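Local coordinates for protein dihydrodipicolinate synthase (Aquifex aeolicus, PDB 2EHH) that probably catalyses the condensation of pyruvate with aspartate-beta-semialdehyde to 4-hydroxy-tetrahydrodipicolinate, a step of lysine biosynthesis, through a Schiff-base intermediate, at residues 29-34 against 68-73; 145-150 against 171-176; 215-220 against 230-235; 256-261 against 276-281. One frame throughout, in Å; residues are numbered along the deposited sequence.

In the fold
The chain is a TIM barrel of eight parallel strands followed by C-terminal helices, and the four contacts follow one another along it without interleaving. Interaction 1 joins the end of helix 20-31 to the start of strand 71-75; interaction 2 pairs helices 144-153 and 167-177, its centre about 30 Å from that of interaction 1. Interaction 3 packs helix 211-223 on helix 226-242, and interaction 4 lies between helices 250-258 and 275-287, with centres about 23 Å apart. Interaction 1 touches interaction 3 through Gly34 and Lys215, and interaction 4 through Phe29 and Met261. Interactions 2 and 3 both reach the second subunit of the homotetramer, where Ser171 and His233 meet across subunits.

Interaction 1: 29-34 against 68-73; sequences FHVDNG and GRIKVI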
loop_
_atom_site.group_PDB
_atom_site.type_symbol
_atom_site.label_atom_id
_atom_site.label_comp_id
_atom_site.label_asym_id
_atom_site.label_seq_id
_atom_site.Cartn_x
_atom_site.Cartn_y
_atom_site.Cartn_z
ATOM N N PHE A 29 32.214 -21.377 12.416
ATOM C CA PHE A 29 32.208 -19.961 12.765
ATOM C C PHE A 29 31.102 -19.690 13.783
ATOM O O PHE A 29 31.320 -19.024 14.799
ATOM C CB PHE A 29 31.980 -19.128 11.498
ATOM C CG PHE A 29 31.865 -17.645 11.736
ATOM C CD1 PHE A 29 32.925 -16.920 12.275
ATOM C CD2 PHE A 29 30.705 -16.963 11.377
ATOM C CE1 PHE A 29 32.833 -15.539 12.446
ATOM C CE2 PHE A 29 30.602 -15.582 11.542
ATOM C CZ PHE A 29 31.667 -14.868 12.077
ATOM N N HIS A 30 29.911 -20.219 13.521
ATOM C CA HIS A 30 28.797 -19.994 14.431
ATOM C C HIS A 30 28.866 -20.804 15.711
ATOM O O HIS A 30 28.388 -20.360 16.753
ATOM C CB HIS A 30 27.470 -20.221 13.710
ATOM C CG HIS A 30 27.118 -19.098 12.787
ATOM N ND1 HIS A 30 27.380 -19.137 11.435
ATOM C CD2 HIS A 30 26.655 -17.853 13.046
ATOM C CE1 HIS A 30 27.097 -17.961 10.901
ATOM N NE2 HIS A 30 26.657 -17.164 11.857
ATOM N N VAL A 31 29.465 -21.988 15.645
ATOM C CA VAL A 31 29.593 -22.804 16.843
ATOM C C VAL A 31 30.464 -22.066 17.863
ATOM O O VAL A 31 30.125 -21.991 19.039
ATOM C CB VAL A 31 30.233 -24.184 16.535
ATOM C CG1 VAL A 31 30.597 -24.894 17.839
ATOM C CG2 VAL A 31 29.263 -25.041 15.739
ATOM N N ASP A 32 31.582 -21.504 17.422
ATOM C CA ASP A 32 32.438 -20.817 18.377
ATOM C C ASP A 32 32.138 -19.338 18.595
ATOM O O ASP A 32 32.906 -18.641 19.249
ATOM C CB ASP A 32 33.916 -21.029 18.019
ATOM C CG ASP A 32 34.250 -20.599 16.610
ATOM O OD1 ASP A 32 35.260 -21.104 16.065
ATOM O OD2 ASP A 32 33.516 -19.756 16.054
ATOM N N ASN A 33 31.016 -18.859 18.066
ATOM C CA ASN A 33 30.651 -17.463 18.267
ATOM C C ASN A 33 29.330 -17.282 19.007
ATOM O O ASN A 33 28.745 -16.198 18.993
ATOM C CB ASN A 33 30.629 -16.709 16.936
ATOM C CG ASN A 33 32.000 -16.201 16.544
ATOM O OD1 ASN A 33 32.605 -15.400 17.261
ATOM N ND2 ASN A 33 32.506 -16.669 15.410
ATOM N N GLY A 34 28.858 -18.350 19.644
ATOM C CA GLY A 34 27.635 -18.272 20.426
ATOM C C GLY A 34 26.278 -18.391 19.759
ATOM O O GLY A 34 25.259 -18.313 20.444
ATOM N N GLY A 68 24.924 -31.725 16.589
ATOM C CA GLY A 68 24.395 -31.404 17.903
ATOM C C GLY A 68 25.022 -30.275 18.695
ATOM O O GLY A 68 24.504 -29.915 19.752
ATOM N N ARG A 69 26.126 -29.714 18.216
ATOM C CA ARG A 69 26.769 -28.618 18.936
ATOM C C ARG A 69 25.913 -27.351 18.869
ATOM O O ARG A 69 25.992 -26.483 19.740
ATOM C CB ARG A 69 28.154 -28.349 18.363
ATOM C CG ARG A 69 29.158 -29.464 18.636
ATOM C CD ARG A 69 30.470 -29.161 17.942
ATOM N NE ARG A 69 30.309 -29.187 16.492
ATOM C CZ ARG A 69 31.173 -28.661 15.631
ATOM N NH1 ARG A 69 32.265 -28.057 16.072
ATOM N NH2 ARG A 69 30.944 -28.744 14.326
ATOM N N ILE A 70 25.101 -27.259 17.823
ATOM C CA ILE A 70 24.190 -26.137 17.628
ATOM C C ILE A 70 22.998 -26.700 16.868
ATOM O O ILE A 70 23.140 -27.662 16.112
ATOM C CB ILE A 70 24.830 -25.014 16.793
ATOM C CG1 ILE A 70 25.351 -25.586 15.476
ATOM C CG2 ILE A 70 25.941 -24.340 17.588
ATOM C CD1 ILE A 70 26.045 -24.572 14.607
ATOM N N LYS A 71 21.823 -26.120 17.074
ATOM C CA LYS A 71 20.638 -26.610 16.388
ATOM C C LYS A 71 20.715 -26.332 14.888
ATOM O O LYS A 71 21.339 -25.363 14.447
ATOM C CB LYS A 71 19.381 -25.959 16.964
ATOM C CG LYS A 71 19.124 -26.250 18.436
ATOM C CD LYS A 71 18.829 -27.719 18.674
ATOM C CE LYS A 71 18.296 -27.950 20.085
ATOM N NZ LYS A 71 17.014 -27.215 20.329
ATOM N N VAL A 72 20.086 -27.203 14.111
ATOM C CA VAL A 72 20.054 -27.054 12.671
ATOM C C VAL A 72 18.601 -27.062 12.240
ATOM O O VAL A 72 17.877 -28.027 12.485
ATOM C CB VAL A 72 20.796 -28.199 11.943
ATOM C CG1 VAL A 72 20.647 -28.034 10.433
ATOM C CG2 VAL A 72 22.272 -28.196 12.328
ATOM N N ILE A 73 18.180 -25.960 11.627
ATOM C CA ILE A 73 16.820 -25.813 11.126
ATOM C C ILE A 73 16.916 -25.822 9.603
ATOM O O ILE A 73 17.748 -25.130 9.016
ATOM C CB ILE A 73 16.192 -24.473 11.584
ATOM C CG1 ILE A 73 16.221 -24.379 13.116
ATOM C CG2 ILE A 73 14.757 -24.375 11.091
ATOM C CD1 ILE A 73 15.776 -23.027 13.669
#
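Val31, in the last turn of helix 20-31, packs both methyls against the residues that lead into strand 71-75. Its CG1 lies anti to the backbone N (chi1 169°) and approaches the guanidinium end of Arg69, 4.0 Å from NH1. The other branch does more: CG2 stands over the centre of one guanidinium face and also meets Ile70, with CD1 of Ile70 only 3.4 Å from CG2 of Val31, a tight carbon pair. Ile70 presents two branches to this one methyl. Its CG1 sits between backbone N and carbonyl carbon (chi1 54°), and from there CD1 extends to Val31 CG2, while the Ile70 CG2 branch approaches the same methyl at 3.9 Å. Arg69 crosses Val31 at about a right angle; Glu28 forms a salt bridge with its NH2, and the backbone carbonyls of Arg65 and Ala66 take further bonds. The helix end is tied locally by Asn33 ND2, which donates to Phe29 O at 2.7 Å. Ile70 also rests on Ile38 of strand 37-40, which follows helix 20-31 and lies beside strand 71-75 in the barrel, paired with Lys71 and Ile73.

Interaction 2: 145-150 against 171-176; sequences DTMFKL and SEIVKR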
loop_
_atom_site.group_PDB
_atom_site.type_symbol
_atom_site.label_atom_id
_atom_site.label_comp_id
_atom_site.label_asym_id
_atom_site.label_seq_id
_atom_site.Cartn_x
_atom_site.Cartn_y
_atom_site.Cartn_z
ATOM N N ASP A 145 -5.875 -16.069 12.824
ATOM C CA ASP A 145 -6.933 -17.068 12.983
ATOM C C ASP A 145 -6.414 -18.413 12.475
ATOM O O ASP A 145 -6.551 -19.434 13.141
ATOM C CB ASP A 145 -8.180 -16.694 12.168
ATOM C CG ASP A 145 -9.070 -15.679 12.869
ATOM O OD1 ASP A 145 -8.830 -15.380 14.054
ATOM O OD2 ASP A 145 -10.025 -15.188 12.228
ATOM N N THR A 146 -5.816 -18.406 11.287
ATOM C CA THR A 146 -5.291 -19.630 10.692
ATOM C C THR A 146 -4.154 -20.198 11.538
ATOM O O THR A 146 -4.106 -21.401 11.789
ATOM C CB THR A 146 -4.794 -19.379 9.252
ATOM O OG1 THR A 146 -5.890 -18.939 8.446
ATOM C CG2 THR A 146 -4.210 -20.656 8.644
ATOM N N MET A 147 -3.246 -19.331 11.983
ATOM C CA MET A 147 -2.130 -19.769 12.814
ATOM C C MET A 147 -2.657 -20.404 14.095
ATOM O O MET A 147 -2.151 -21.427 14.546
ATOM C CB MET A 147 -1.229 -18.587 13.173
ATOM C CG MET A 147 -0.498 -17.978 11.985
ATOM S SD MET A 147 0.446 -16.514 12.439
ATOM C CE MET A 147 1.781 -17.250 13.360
ATOM N N PHE A 148 -3.672 -19.781 14.679
ATOM C CA PHE A 148 -4.276 -20.282 15.908
ATOM C C PHE A 148 -4.831 -21.691 15.699
ATOM O O PHE A 148 -4.592 -22.597 16.504
ATOM C CB PHE A 148 -5.403 -19.348 16.339
ATOM C CG PHE A 148 -6.148 -19.817 17.551
ATOM C CD1 PHE A 148 -5.559 -19.766 18.809
ATOM C CD2 PHE A 148 -7.441 -20.316 17.432
ATOM C CE1 PHE A 148 -6.251 -20.205 19.938
ATOM C CE2 PHE A 148 -8.141 -20.757 18.550
ATOM C CZ PHE A 148 -7.544 -20.702 19.807
ATOM N N LYS A 149 -5.579 -21.862 14.616
ATOM C CA LYS A 149 -6.175 -23.146 14.283
ATOM C C LYS A 149 -5.082 -24.189 14.065
ATOM O O LYS A 149 -5.210 -25.335 14.495
ATOM C CB LYS A 149 -7.031 -23.006 13.020
ATOM C CG LYS A 149 -7.809 -24.258 12.624
ATOM C CD LYS A 149 -8.643 -23.999 11.374
ATOM C CE LYS A 149 -9.353 -25.255 10.886
ATOM N NZ LYS A 149 -10.404 -25.732 11.823
ATOM N N LEU A 150 -4.003 -23.784 13.404
ATOM C CA LEU A 150 -2.889 -24.687 13.129
ATOM C C LEU A 150 -2.124 -25.116 14.374
ATOM O O LEU A 150 -1.838 -26.302 14.560
ATOM C CB LEU A 150 -1.918 -24.034 12.150
ATOM C CG LEU A 150 -2.319 -24.093 10.676
ATOM C CD1 LEU A 150 -1.424 -23.173 9.845
ATOM C CD2 LEU A 150 -2.202 -25.541 10.195
ATOM N N SER A 171 1.613 -8.756 18.781
ATOM C CA SER A 171 0.810 -8.741 20.003
ATOM C C SER A 171 -0.305 -9.767 19.907
ATOM O O SER A 171 -0.553 -10.530 20.848
ATOM C CB SER A 171 0.183 -7.358 20.233
ATOM O OG SER A 171 1.141 -6.430 20.695
ATOM N N GLU A 172 -0.976 -9.781 18.761
ATOM C CA GLU A 172 -2.081 -10.698 18.539
ATOM C C GLU A 172 -1.639 -12.154 18.637
ATOM O O GLU A 172 -2.306 -12.964 19.277
ATOM C CB GLU A 172 -2.713 -10.428 17.176
ATOM C CG GLU A 172 -4.147 -10.901 17.059
ATOM C CD GLU A 172 -5.113 -10.102 17.927
ATOM O OE1 GLU A 172 -5.194 -8.863 17.760
ATOM O OE2 GLU A 172 -5.797 -10.716 18.774
ATOM N N ILE A 173 -0.518 -12.490 18.006
ATOM C CA ILE A 173 -0.010 -13.860 18.049
ATOM C C ILE A 173 0.372 -14.258 19.475
ATOM O O ILE A 173 -0.045 -15.304 19.967
ATOM C CB ILE A 173 1.229 -14.027 17.137
ATOM C CG1 ILE A 173 0.847 -13.727 15.684
ATOM C CG2 ILE A 173 1.770 -15.439 17.253
ATOM C CD1 ILE A 173 2.032 -13.602 14.746
ATOM N N VAL A 174 1.166 -13.423 20.139
ATOM C CA VAL A 174 1.581 -13.713 21.510
ATOM C C VAL A 174 0.371 -13.912 22.427
ATOM O O VAL A 174 0.313 -14.864 23.207
ATOM C CB VAL A 174 2.460 -12.579 22.076
ATOM C CG1 VAL A 174 2.694 -12.789 23.575
ATOM C CG2 VAL A 174 3.795 -12.546 21.334
ATOM N N LYS A 175 -0.605 -13.018 22.313
ATOM C CA LYS A 175 -1.800 -13.088 23.142
ATOM C C LYS A 175 -2.696 -14.285 22.849
ATOM O O LYS A 175 -3.123 -14.984 23.764
ATOM C CB LYS A 175 -2.615 -11.798 22.998
ATOM C CG LYS A 175 -3.892 -11.778 23.833
ATOM C CD LYS A 175 -4.633 -10.461 23.685
ATOM C CE LYS A 175 -5.918 -10.457 24.498
ATOM N NZ LYS A 175 -5.657 -10.673 25.946
ATOM N N ARG A 176 -2.975 -14.529 21.575
ATOM C CA ARG A 176 -3.854 -15.630 21.202
ATOM C C ARG A 176 -3.267 -17.039 21.194
ATOM O O ARG A 176 -3.925 -17.970 21.656
ATOM C CB ARG A 176 -4.492 -15.348 19.838
ATOM C CG ARG A 176 -5.387 -14.123 19.817
ATOM C CD ARG A 176 -6.019 -13.958 18.455
ATOM N NE ARG A 176 -6.857 -15.106 18.126
ATOM C CZ ARG A 176 -7.410 -15.307 16.936
ATOM N NH1 ARG A 176 -8.158 -16.383 16.730
ATOM N NH2 ARG A 176 -7.210 -14.432 15.954
#
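Asp145 and Arg176 bridge two roughly parallel barrel helices at their outer edge, where the local axes come within 10.5 Å at an angle of 28°. The guanidinium presents its end, NH1 and NH2, and both nitrogens bond to the single oxygen Asp145 OD1, at 2.9 Å and 2.7 Å from it. That oxygen lies close to the guanidinium plane, yet the carboxylate is turned 79° against it, so this is not the coplanar two-oxygen pairing. NH2 arrives nearly end-on to the C-O bond, whereas NH1 comes on the anti side, from the other face of the carboxylate. A bend at chi3 swings the arginine end across to the aspartate. Phe148, with CG anti to its backbone N, runs at about a right angle to the same arginine, ring and guanidinium planes 36° apart, its CD2 4.1 Å from Arg176 NH1 and its CE1 3.7 Å from Arg176 O. Deeper between the helices, Met147 CE approaches Ile173 CD1 at 3.9 Å, near Glu162 of strand 157-162. The contact thus grades from a charged outer edge, where two bonds converge on one carboxylate oxygen and probably favour its ionised form, to an apolar pair, of which the Met147 side chain is about 9 Å from that of Lys161, the predicted Schiff-base lysine.

Interaction 3: 215-220 against 230-235; sequences KELIRA and REIHYY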
loop_
_atom_site.group_PDB
_atom_site.type_symbol
_atom_site.label_atom_id
_atom_site.label_comp_id
_atom_site.label_asym_id
_atom_site.label_seq_id
_atom_site.Cartn_x
_atom_site.Cartn_y
_atom_site.Cartn_z
ATOM N N LYS A 215 24.074 -11.801 19.357
ATOM C CA LYS A 215 23.817 -12.696 20.473
ATOM C C LYS A 215 23.641 -11.873 21.745
ATOM O O LYS A 215 22.733 -12.125 22.536
ATOM C CB LYS A 215 24.980 -13.679 20.641
ATOM C CG LYS A 215 24.871 -14.584 21.864
ATOM C CD LYS A 215 23.586 -15.393 21.850
ATOM C CE LYS A 215 23.512 -16.320 23.054
ATOM N NZ LYS A 215 22.232 -17.076 23.080
ATOM N N GLU A 216 24.511 -10.885 21.932
ATOM C CA GLU A 216 24.446 -10.027 23.111
ATOM C C GLU A 216 23.134 -9.249 23.169
ATOM O O GLU A 216 22.563 -9.066 24.243
ATOM C CB GLU A 216 25.620 -9.043 23.126
ATOM C CG GLU A 216 26.987 -9.701 23.242
ATOM C CD GLU A 216 28.123 -8.690 23.322
ATOM O OE1 GLU A 216 29.304 -9.110 23.293
ATOM O OE2 GLU A 216 27.838 -7.478 23.419
ATOM N N LEU A 217 22.662 -8.782 22.014
ATOM C CA LEU A 217 21.407 -8.041 21.965
ATOM C C LEU A 217 20.295 -8.961 22.464
ATOM O O LEU A 217 19.482 -8.578 23.305
ATOM C CB LEU A 217 21.120 -7.578 20.527
ATOM C CG LEU A 217 19.809 -6.848 20.179
ATOM C CD1 LEU A 217 18.644 -7.812 20.246
ATOM C CD2 LEU A 217 19.586 -5.680 21.118
ATOM N N ILE A 218 20.280 -10.186 21.946
ATOM C CA ILE A 218 19.279 -11.174 22.325
ATOM C C ILE A 218 19.303 -11.522 23.816
ATOM O O ILE A 218 18.255 -11.591 24.455
ATOM C CB ILE A 218 19.457 -12.479 21.517
ATOM C CG1 ILE A 218 19.271 -12.196 20.026
ATOM C CG2 ILE A 218 18.463 -13.526 21.988
ATOM C CD1 ILE A 218 17.952 -11.546 19.692
ATOM N N ARG A 219 20.486 -11.755 24.373
ATOM C CA ARG A 219 20.557 -12.090 25.791
ATOM C C ARG A 219 20.089 -10.939 26.683
ATOM O O ARG A 219 19.415 -11.161 27.686
ATOM C CB ARG A 219 21.971 -12.553 26.168
ATOM C CG ARG A 219 22.148 -14.064 25.972
ATOM C CD ARG A 219 23.533 -14.572 26.352
ATOM N NE ARG A 219 24.549 -14.163 25.387
ATOM C CZ ARG A 219 25.811 -14.578 25.408
ATOM N NH1 ARG A 219 26.216 -15.418 26.349
ATOM N NH2 ARG A 219 26.669 -14.153 24.489
ATOM N N ALA A 220 20.429 -9.710 26.309
ATOM C CA ALA A 220 20.004 -8.552 27.085
ATOM C C ALA A 220 18.476 -8.502 27.107
ATOM O O ALA A 220 17.862 -8.277 28.155
ATOM C CB ALA A 220 20.560 -7.280 26.471
ATOM N N ARG A 230 18.921 -1.594 23.950
ATOM C CA ARG A 230 18.928 -0.388 23.127
ATOM C C ARG A 230 20.354 0.012 22.766
ATOM O O ARG A 230 20.617 0.484 21.663
ATOM C CB ARG A 230 18.258 0.785 23.860
ATOM C CG ARG A 230 16.736 0.750 23.879
ATOM C CD ARG A 230 16.165 2.092 24.355
ATOM N NE ARG A 230 16.467 2.358 25.762
ATOM C CZ ARG A 230 15.835 1.797 26.789
ATOM N NH1 ARG A 230 14.848 0.930 26.584
ATOM N NH2 ARG A 230 16.196 2.096 28.032
ATOM N N GLU A 231 21.278 -0.165 23.706
ATOM C CA GLU A 231 22.664 0.199 23.455
ATOM C C GLU A 231 23.219 -0.599 22.279
ATOM O O GLU A 231 23.867 -0.051 21.390
ATOM C CB GLU A 231 23.513 -0.068 24.698
ATOM C CG GLU A 231 24.794 0.727 24.746
ATOM C CD GLU A 231 25.690 0.302 25.894
ATOM O OE1 GLU A 231 25.166 0.096 27.012
ATOM O OE2 GLU A 231 26.915 0.178 25.674
ATOM N N ILE A 232 22.960 -1.899 22.283
ATOM C CA ILE A 232 23.438 -2.777 21.228
ATOM C C ILE A 232 22.676 -2.544 19.930
ATOM O O ILE A 232 23.269 -2.516 18.852
ATOM C CB ILE A 232 23.292 -4.249 21.641
ATOM C CG1 ILE A 232 24.073 -4.490 22.939
ATOM C CG2 ILE A 232 23.811 -5.155 20.534
ATOM C CD1 ILE A 232 23.811 -5.843 23.566
ATOM N N HIS A 233 21.363 -2.384 20.048
ATOM C CA HIS A 233 20.491 -2.134 18.900
ATOM C C HIS A 233 20.955 -0.900 18.123
ATOM O O HIS A 233 21.162 -0.961 16.913
ATOM C CB HIS A 233 19.052 -1.933 19.395
ATOM C CG HIS A 233 18.104 -1.431 18.350
ATOM N ND1 HIS A 233 17.493 -2.259 17.431
ATOM C CD2 HIS A 233 17.644 -0.182 18.094
ATOM C CE1 HIS A 233 16.695 -1.541 16.656
ATOM N NE2 HIS A 233 16.769 -0.279 17.039
ATOM N N TYR A 234 21.133 0.220 18.814
ATOM C CA TYR A 234 21.545 1.443 18.138
ATOM C C TYR A 234 22.978 1.412 17.634
ATOM O O TYR A 234 23.329 2.113 16.684
ATOM C CB TYR A 234 21.298 2.649 19.044
ATOM C CG TYR A 234 19.822 2.970 19.128
ATOM C CD1 TYR A 234 19.130 3.399 17.997
ATOM C CD2 TYR A 234 19.100 2.765 20.303
ATOM C CE1 TYR A 234 17.760 3.606 18.023
ATOM C CE2 TYR A 234 17.715 2.969 20.342
ATOM C CZ TYR A 234 17.055 3.387 19.192
ATOM O OH TYR A 234 15.692 3.566 19.194
ATOM N N TYR A 235 23.803 0.584 18.259
ATOM C CA TYR A 235 25.184 0.453 17.830
ATOM C C TYR A 235 25.188 -0.307 16.500
ATOM O O TYR A 235 25.895 0.054 15.559
ATOM C CB TYR A 235 25.986 -0.306 18.896
ATOM C CG TYR A 235 27.346 -0.778 18.438
ATOM C CD1 TYR A 235 27.550 -2.101 18.049
ATOM C CD2 TYR A 235 28.426 0.100 18.373
ATOM C CE1 TYR A 235 28.800 -2.539 17.606
ATOM C CE2 TYR A 235 29.680 -0.326 17.930
ATOM C CZ TYR A 235 29.856 -1.647 17.549
ATOM O OH TYR A 235 31.086 -2.073 17.100
#
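Glu216 opens the contact with helix 226-242 through the aliphatic root of its side chain: its CB lies 3.7 Å from Ile232 CD1. That same methyl presses on the backbone, 3.5 Å from the carbonyl carbon of Glu216 and equally near the amide N of Leu217. With CG1 anti to its own carbonyl carbon (chi1 -58°) and the chain extended at chi2, Ile232 points CD1 end-on at the peptide joining Glu216 to Leu217. The carboxylate of Glu216 makes a long, weak ion pair with Arg228.

Leu217 comes next, CG anti to its backbone N (chi1 176°). Its CB receives the shorter branch of the isoleucine, with Ile232 CG2 3.6 Å from Leu217 CB. Farther out, Leu217 CD2 lies 4.0 Å from Ile232 CB and reaches His233, where it meets the backbone N at 3.9 Å and passes close to CB. The imidazole itself leads elsewhere: NE2 of His233 bonds to Ser171 OG of the second subunit. Leu217 also touches Thr191 and Ala229.

Local axes 9.0 Å apart and a 150° angle between directions describe a near-antiparallel helix hairpin, in which the isoleucine fits against its partner helix with both branches. Its chemistry is apolar: shape and burial hold the two helices together, while the polar ends of His233, Tyr234 and Arg230 serve the interface with the second subunit.

Interaction 4: 256-261 against 276-281; sequences CWMLGM and ENENKL
Van der Waals contact centres on the methyl of Met258, which meets Glu278 and, more loosely, Leu281. The methionine is extended beyond CG, with chi3 at 172°, which carries CE to helix 275-287. There it meets Glu278 CG at 3.6 Å and Glu278 O at 3.5 Å from the same methyl, and it approaches the branched end of Leu281 with CD2 4.2 Å from Met258 CE. Glu278 directs its own CG anti to the backbone N (chi1 176°), which brings the stem against the methionine methyl, the two side chains crossing obliquely.

A carboxylate oxygen also touches indole carbons. Glu278 OE1 lies 3.2 Å from Trp257 CZ3 and nearer to it than to CH2, with the carboxylate plane turned 68° against the ring and the two side chains crossing at about a right angle. The polar partner of that oxygen is Lys264, which forms a salt bridge with it and a cation-pi contact with Trp257, so tryptophan, lysine and glutamate form one cluster.

Backbone bonds shape the end of the helix: Met261 N donates to Cys256 O at 2.8 Å and Gly260 N to Trp257 O, a Schellman motif with Gly260 at positive phi. Beyond it, Met261 packs on Leu26 and Phe29 of helix 20-31, while Met258 also touches Arg282 and Leu285, so the C-terminal end of helix 250-258 and the turn after it join helix 275-287 to barrel helix 20-31.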
loop_
_atom_site.group_PDB
_atom_site.type_symbol
_atom_site.label_atom_id
_atom_site.label_comp_id
_atom_site.label_asym_id
_atom_site.label_seq_id
_atom_site.Cartn_x
_atom_site.Cartn_y
_atom_site.Cartn_z
ATOM N N CYS A 256 30.104 -11.213 3.669
ATOM C CA CYS A 256 30.821 -12.430 4.038
ATOM C C CYS A 256 32.015 -12.621 3.106
ATOM O O CYS A 256 33.062 -13.112 3.527
ATOM C CB CYS A 256 29.895 -13.648 3.960
ATOM S SG CYS A 256 28.578 -13.654 5.208
ATOM N N TRP A 257 31.853 -12.237 1.842
ATOM C CA TRP A 257 32.941 -12.349 0.876
ATOM C C TRP A 257 34.066 -11.418 1.306
ATOM O O TRP A 257 35.238 -11.789 1.264
ATOM C CB TRP A 257 32.470 -11.961 -0.526
ATOM C CG TRP A 257 33.597 -11.621 -1.460
ATOM C CD1 TRP A 257 34.505 -12.482 -2.011
ATOM C CD2 TRP A 257 33.945 -10.314 -1.933
ATOM N NE1 TRP A 257 35.398 -11.789 -2.802
ATOM C CE2 TRP A 257 35.075 -10.457 -2.773
ATOM C CE3 TRP A 257 33.412 -9.033 -1.730
ATOM C CZ2 TRP A 257 35.682 -9.366 -3.411
ATOM C CZ3 TRP A 257 34.016 -7.948 -2.365
ATOM C CH2 TRP A 257 35.138 -8.124 -3.196
ATOM N N MET A 258 33.698 -10.209 1.721
ATOM C CA MET A 258 34.672 -9.222 2.168
ATOM C C MET A 258 35.442 -9.732 3.383
ATOM O O MET A 258 36.610 -9.395 3.575
ATOM C CB MET A 258 33.976 -7.906 2.518
ATOM C CG MET A 258 33.340 -7.212 1.327
ATOM S SD MET A 258 32.675 -5.599 1.762
ATOM C CE MET A 258 32.232 -4.984 0.130
ATOM N N LEU A 259 34.779 -10.536 4.205
ATOM C CA LEU A 259 35.411 -11.103 5.387
ATOM C C LEU A 259 36.128 -12.403 5.050
ATOM O O LEU A 259 36.632 -13.088 5.937
ATOM C CB LEU A 259 34.370 -11.354 6.477
ATOM C CG LEU A 259 33.994 -10.124 7.305
ATOM C CD1 LEU A 259 32.495 -9.893 7.238
ATOM C CD2 LEU A 259 34.447 -10.332 8.742
ATOM N N GLY A 260 36.160 -12.737 3.763
ATOM C CA GLY A 260 36.828 -13.947 3.309
ATOM C C GLY A 260 36.155 -15.250 3.702
ATOM O O GLY A 260 36.815 -16.286 3.799
ATOM N N MET A 261 34.842 -15.213 3.897
ATOM C CA MET A 261 34.100 -16.402 4.307
ATOM C C MET A 261 33.477 -17.171 3.150
ATOM O O MET A 261 32.973 -18.279 3.330
ATOM C CB MET A 261 33.014 -15.998 5.301
ATOM C CG MET A 261 33.528 -15.055 6.369
ATOM S SD MET A 261 32.259 -14.590 7.536
ATOM C CE MET A 261 32.445 -15.916 8.700
ATOM N N GLU A 276 28.705 1.395 -6.361
ATOM C CA GLU A 276 28.406 2.432 -5.376
ATOM C C GLU A 276 27.903 1.818 -4.067
ATOM O O GLU A 276 28.398 2.145 -2.989
ATOM C CB GLU A 276 27.353 3.395 -5.932
ATOM C CG GLU A 276 27.794 4.130 -7.194
ATOM C CD GLU A 276 26.623 4.684 -7.995
ATOM O OE1 GLU A 276 25.725 3.891 -8.370
ATOM O OE2 GLU A 276 26.603 5.908 -8.256
ATOM N N ASN A 277 26.925 0.923 -4.166
ATOM C CA ASN A 277 26.373 0.277 -2.981
ATOM C C ASN A 277 27.392 -0.632 -2.301
ATOM O O ASN A 277 27.481 -0.669 -1.072
ATOM C CB ASN A 277 25.119 -0.519 -3.351
ATOM C CG ASN A 277 23.904 0.371 -3.557
ATOM O OD1 ASN A 277 22.931 -0.025 -4.198
ATOM N ND2 ASN A 277 23.949 1.573 -2.994
ATOM N N GLU A 278 28.162 -1.367 -3.093
ATOM C CA GLU A 278 29.164 -2.249 -2.518
ATOM C C GLU A 278 30.185 -1.449 -1.711
ATOM O O GLU A 278 30.682 -1.925 -0.695
ATOM C CB GLU A 278 29.866 -3.058 -3.610
ATOM C CG GLU A 278 30.992 -3.939 -3.089
ATOM C CD GLU A 278 31.264 -5.145 -3.973
ATOM O OE1 GLU A 278 32.419 -5.625 -3.965
ATOM O OE2 GLU A 278 30.331 -5.626 -4.661
ATOM N N ASN A 279 30.494 -0.235 -2.159
ATOM C CA ASN A 279 31.453 0.606 -1.444
ATOM C C ASN A 279 30.845 1.134 -0.149
ATOM O O ASN A 279 31.542 1.302 0.852
ATOM C CB ASN A 279 31.915 1.780 -2.317
ATOM C CG ASN A 279 33.009 1.387 -3.294
ATOM O OD1 ASN A 279 33.983 0.732 -2.918
ATOM N ND2 ASN A 279 32.862 1.799 -4.549
ATOM N N LYS A 280 29.544 1.404 -0.173
ATOM C CA LYS A 280 28.851 1.888 1.015
ATOM C C LYS A 280 28.930 0.778 2.061
ATOM O O LYS A 280 29.188 1.026 3.239
ATOM C CB LYS A 280 27.388 2.193 0.688
ATOM C CG LYS A 280 26.598 2.812 1.832
ATOM C CD LYS A 280 27.019 4.258 2.096
ATOM C CE LYS A 280 26.231 4.864 3.255
ATOM N NZ LYS A 280 26.363 4.049 4.498
ATOM N N LEU A 281 28.714 -0.454 1.619
ATOM C CA LEU A 281 28.770 -1.599 2.518
ATOM C C LEU A 281 30.157 -1.725 3.133
ATOM O O LEU A 281 30.289 -1.853 4.345
ATOM C CB LEU A 281 28.429 -2.888 1.769
ATOM C CG LEU A 281 28.624 -4.187 2.561
ATOM C CD1 LEU A 281 27.718 -4.197 3.788
ATOM C CD2 LEU A 281 28.312 -5.375 1.658
#